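PDB 3CVO: class I SAM-dependent methyltransferase from Silicibacter pomeroyi DSS-3, which is of unknown function but probably transfers methyl groups from S-adenosylmethionine, as class I methyltransferases do. Local coordinates for residues Thr149-Asp154 against Leu177-Val182. Sequence-based numbering, arbitrary orientation.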
ATOM      1  N   THR A 149     -19.849   4.647 -11.979  1.00 21.35           N
ATOM      2  CA  THR A 149     -19.304   4.363 -13.301  1.00 22.35           C
ATOM      3  C   THR A 149     -17.875   4.823 -13.338  1.00 21.28           C
ATOM      4  O   THR A 149     -17.545   5.929 -12.912  1.00 21.65           O
ATOM      5  CB  THR A 149     -20.086   5.089 -14.419  1.00 24.41           C
ATOM      6  OG1 THR A 149     -21.418   4.608 -14.409  1.00 24.35           O
ATOM      7  CG2 THR A 149     -19.450   4.846 -15.807  1.00 19.47           C
ATOM      8  N   LEU A 150     -17.025   3.927 -13.811  1.00 19.57           N
ATOM      9  CA  LEU A 150     -15.608   4.238 -14.073  1.00 22.71           C
ATOM     10  C   LEU A 150     -15.317   4.066 -15.537  1.00 21.31           C
ATOM     11  O   LEU A 150     -15.629   3.067 -16.167  1.00 22.33           O
ATOM     12  CB  LEU A 150     -14.658   3.404 -13.180  1.00 21.32           C
ATOM     13  CG  LEU A 150     -13.191   3.846 -13.305  1.00 22.93           C
ATOM     14  CD1 LEU A 150     -12.488   3.801 -11.934  1.00 21.72           C
ATOM     15  CD2 LEU A 150     -12.401   3.059 -14.322  1.00 22.83           C
ATOM     16  N   LEU A 151     -14.758   5.113 -16.122  1.00 20.95           N
ATOM     17  CA  LEU A 151     -14.347   5.102 -17.518  1.00 22.23           C
ATOM     18  C   LEU A 151     -12.822   5.066 -17.556  1.00 23.43           C
ATOM     19  O   LEU A 151     -12.143   5.894 -16.950  1.00 21.85           O
ATOM     20  CB  LEU A 151     -14.852   6.352 -18.246  1.00 20.85           C
ATOM     21  CG  LEU A 151     -16.349   6.680 -18.207  1.00 23.29           C
ATOM     22  CD1 LEU A 151     -16.653   8.019 -18.876  1.00 23.69           C
ATOM     23  CD2 LEU A 151     -17.187   5.504 -18.786  1.00 17.00           C
ATOM     24  N   PHE A 152     -12.289   4.066 -18.218  1.00 22.23           N
ATOM     25  CA  PHE A 152     -10.844   3.848 -18.230  1.00 21.21           C
ATOM     26  C   PHE A 152     -10.414   3.990 -19.699  1.00 22.77           C
ATOM     27  O   PHE A 152     -10.679   3.131 -20.546  1.00 21.51           O
ATOM     28  CB  PHE A 152     -10.568   2.461 -17.670  1.00 20.71           C
ATOM     29  CG  PHE A 152      -9.114   2.140 -17.324  1.00 23.20           C
ATOM     30  CD1 PHE A 152      -8.086   2.450 -18.168  1.00 20.10           C
ATOM     31  CD2 PHE A 152      -8.807   1.467 -16.141  1.00 24.77           C
ATOM     32  CE1 PHE A 152      -6.776   2.101 -17.875  1.00 26.98           C
ATOM     33  CE2 PHE A 152      -7.505   1.112 -15.834  1.00 26.33           C
ATOM     34  CZ  PHE A 152      -6.483   1.443 -16.710  1.00 24.84           C
ATOM     35  N   ASP A 153      -9.734   5.084 -19.996  1.00 23.73           N
ATOM     36  CA  ASP A 153      -9.307   5.332 -21.369  1.00 25.15           C
ATOM     37  C   ASP A 153      -8.047   4.550 -21.749  1.00 25.55           C
ATOM     38  O   ASP A 153      -7.190   4.271 -20.906  1.00 27.17           O
ATOM     39  CB  ASP A 153      -9.088   6.806 -21.627  1.00 25.38           C
ATOM     40  CG  ASP A 153      -9.199   7.160 -23.106  1.00 31.29           C
ATOM     41  OD1 ASP A 153      -9.741   6.365 -23.942  1.00 33.07           O
ATOM     42  OD2 ASP A 153      -8.746   8.269 -23.435  1.00 33.71           O
ATOM     43  N   ASP A 154      -8.003   4.173 -23.028  1.00 25.85           N
ATOM     44  CA  ASP A 154      -6.850   3.448 -23.589  1.00 27.58           C
ATOM     45  C   ASP A 154      -6.679   2.152 -22.869  1.00 26.00           C
ATOM     46  O   ASP A 154      -5.572   1.745 -22.564  1.00 26.04           O
ATOM     47  CB  ASP A 154      -5.564   4.251 -23.358  1.00 27.81           C
ATOM     48  CG  ASP A 154      -5.668   5.652 -23.900  1.00 36.96           C
ATOM     49  OD1 ASP A 154      -5.691   5.762 -25.147  1.00 34.40           O
ATOM     50  OD2 ASP A 154      -5.768   6.627 -23.091  1.00 36.90           O
ATOM     51  N   LEU A 177     -12.155   2.590 -25.040  1.00 22.28           N
ATOM     52  CA  LEU A 177     -12.609   3.069 -23.721  1.00 22.29           C
ATOM     53  C   LEU A 177     -13.398   1.968 -23.004  1.00 22.94           C
ATOM     54  O   LEU A 177     -14.314   1.367 -23.560  1.00 22.97           O
ATOM     55  CB  LEU A 177     -13.501   4.303 -23.881  1.00 24.42           C
ATOM     56  CG  LEU A 177     -14.044   4.920 -22.594  1.00 24.97           C
ATOM     57  CD1 LEU A 177     -12.883   5.604 -21.879  1.00 25.05           C
ATOM     58  CD2 LEU A 177     -15.174   5.925 -22.891  1.00 28.01           C
ATOM     59  N   ALA A 178     -13.014   1.711 -21.770  1.00 24.13           N
ATOM     60  CA  ALA A 178     -13.698   0.740 -20.907  1.00 23.02           C
ATOM     61  C   ALA A 178     -14.599   1.457 -19.922  1.00 22.84           C
ATOM     62  O   ALA A 178     -14.186   2.354 -19.193  1.00 26.26           O
ATOM     63  CB  ALA A 178     -12.676  -0.144 -20.148  1.00 25.55           C
ATOM     64  N   ALA A 179     -15.854   1.056 -19.932  1.00 22.95           N
ATOM     65  CA  ALA A 179     -16.848   1.504 -18.974  1.00 21.03           C
ATOM     66  C   ALA A 179     -17.171   0.379 -17.992  1.00 23.25           C
ATOM     67  O   ALA A 179     -17.601  -0.723 -18.368  1.00 20.87           O
ATOM     68  CB  ALA A 179     -18.120   1.958 -19.698  1.00 19.80           C
ATOM     69  N   PHE A 180     -16.902   0.662 -16.723  1.00 21.89           N
ATOM     70  CA  PHE A 180     -17.132  -0.256 -15.611  1.00 22.30           C
ATOM     71  C   PHE A 180     -18.234   0.224 -14.680  1.00 21.63           C
ATOM     72  O   PHE A 180     -18.366   1.410 -14.395  1.00 24.14           O
ATOM     73  CB  PHE A 180     -15.883  -0.386 -14.752  1.00 20.94           C
ATOM     74  CG  PHE A 180     -14.686  -0.971 -15.448  1.00 20.03           C
ATOM     75  CD1 PHE A 180     -13.748  -0.145 -16.085  1.00 20.79           C
ATOM     76  CD2 PHE A 180     -14.471  -2.341 -15.415  1.00 23.11           C
ATOM     77  CE1 PHE A 180     -12.624  -0.703 -16.680  1.00 19.19           C
ATOM     78  CE2 PHE A 180     -13.364  -2.895 -15.985  1.00 23.14           C
ATOM     79  CZ  PHE A 180     -12.435  -2.087 -16.620  1.00 21.06           C
ATOM     80  N   GLN A 181     -19.053  -0.721 -14.234  1.00 22.07           N
ATOM     81  CA  GLN A 181     -19.988  -0.472 -13.177  1.00 21.45           C
ATOM     82  C   GLN A 181     -19.353  -1.006 -11.878  1.00 21.28           C
ATOM     83  O   GLN A 181     -19.324  -2.198 -11.646  1.00 23.38           O
ATOM     84  CB  GLN A 181     -21.315  -1.178 -13.456  1.00 24.79           C
ATOM     85  CG  GLN A 181     -22.438  -0.541 -12.660  1.00 33.99           C
ATOM     86  CD  GLN A 181     -22.556   0.965 -12.928  1.00 39.91           C
ATOM     87  OE1 GLN A 181     -22.342   1.427 -14.066  1.00 45.33           O
ATOM     88  NE2 GLN A 181     -22.872   1.742 -11.877  1.00 42.62           N
ATOM     89  N   VAL A 182     -18.854  -0.098 -11.060  1.00 21.29           N
ATOM     90  CA  VAL A 182     -18.033  -0.444  -9.887  1.00 22.31           C
ATOM     91  C   VAL A 182     -18.827  -0.407  -8.604  1.00 22.89           C
ATOM     92  O   VAL A 182     -19.545   0.549  -8.308  1.00 23.19           O
ATOM     93  CB  VAL A 182     -16.787   0.498  -9.781  1.00 23.59           C
ATOM     94  CG1 VAL A 182     -15.786  -0.021  -8.701  1.00 21.64           C
ATOM     95  CG2 VAL A 182     -16.100   0.597 -11.102  1.00 19.75           C
TER
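Strand 177-182 is the antiparallel member of a class I methyltransferase sheet, lying between strand 172-174 and strand 148-152, which ends the run of five adjacent parallel strands; the N-to-C directions of 149-152 and 177-182 make an angle of 157°. Two hydrogen-bonded pairs join them. Leu150 and Phe180 exchange a reciprocal pair of bonds, Phe180 N to Leu150 O (2.8 Å) being almost straight and in the carbonyl plane. Between Phe152 and Ala178, Phe152 N meets Ala178 O at 2.7 Å, also in plane, whereas Ala178 N reaches Phe152 O from above the carbonyl plane. The strand order 3-2-1-4-5-7-6 identifies the Rossmann-like methyltransferase fold, strand 177-182 being the reversed seventh strand; on its other side strand 148-152 pairs with strand 125-128. On the face towards helices 133-143 and 165-168, the Phe180 ring lies beside Leu150, CD1 against Leu150 CD2 (3.9 Å). With CG beside its own backbone N (chi1 -63°), this ring turns its edge to Phe152 CB, CE1 touching at 3.9 Å. Val182 CG2 packs on Leu150 CB at 3.8 Å. On the opposite face of the sheet, Leu151 CD2 rests on Ala179 CB, and helix 18-30 covers Leu151. Leu177, its CG anti to the backbone N (chi1 180°), swings CD1 over the C-terminal end of strand 148-152, 3.6 Å from both Phe152 O and Asp153 CA. The side chains of Asp153 and Leu177 cross at about a right angle, and Asp153 OD1 forms a salt bridge with Arg176.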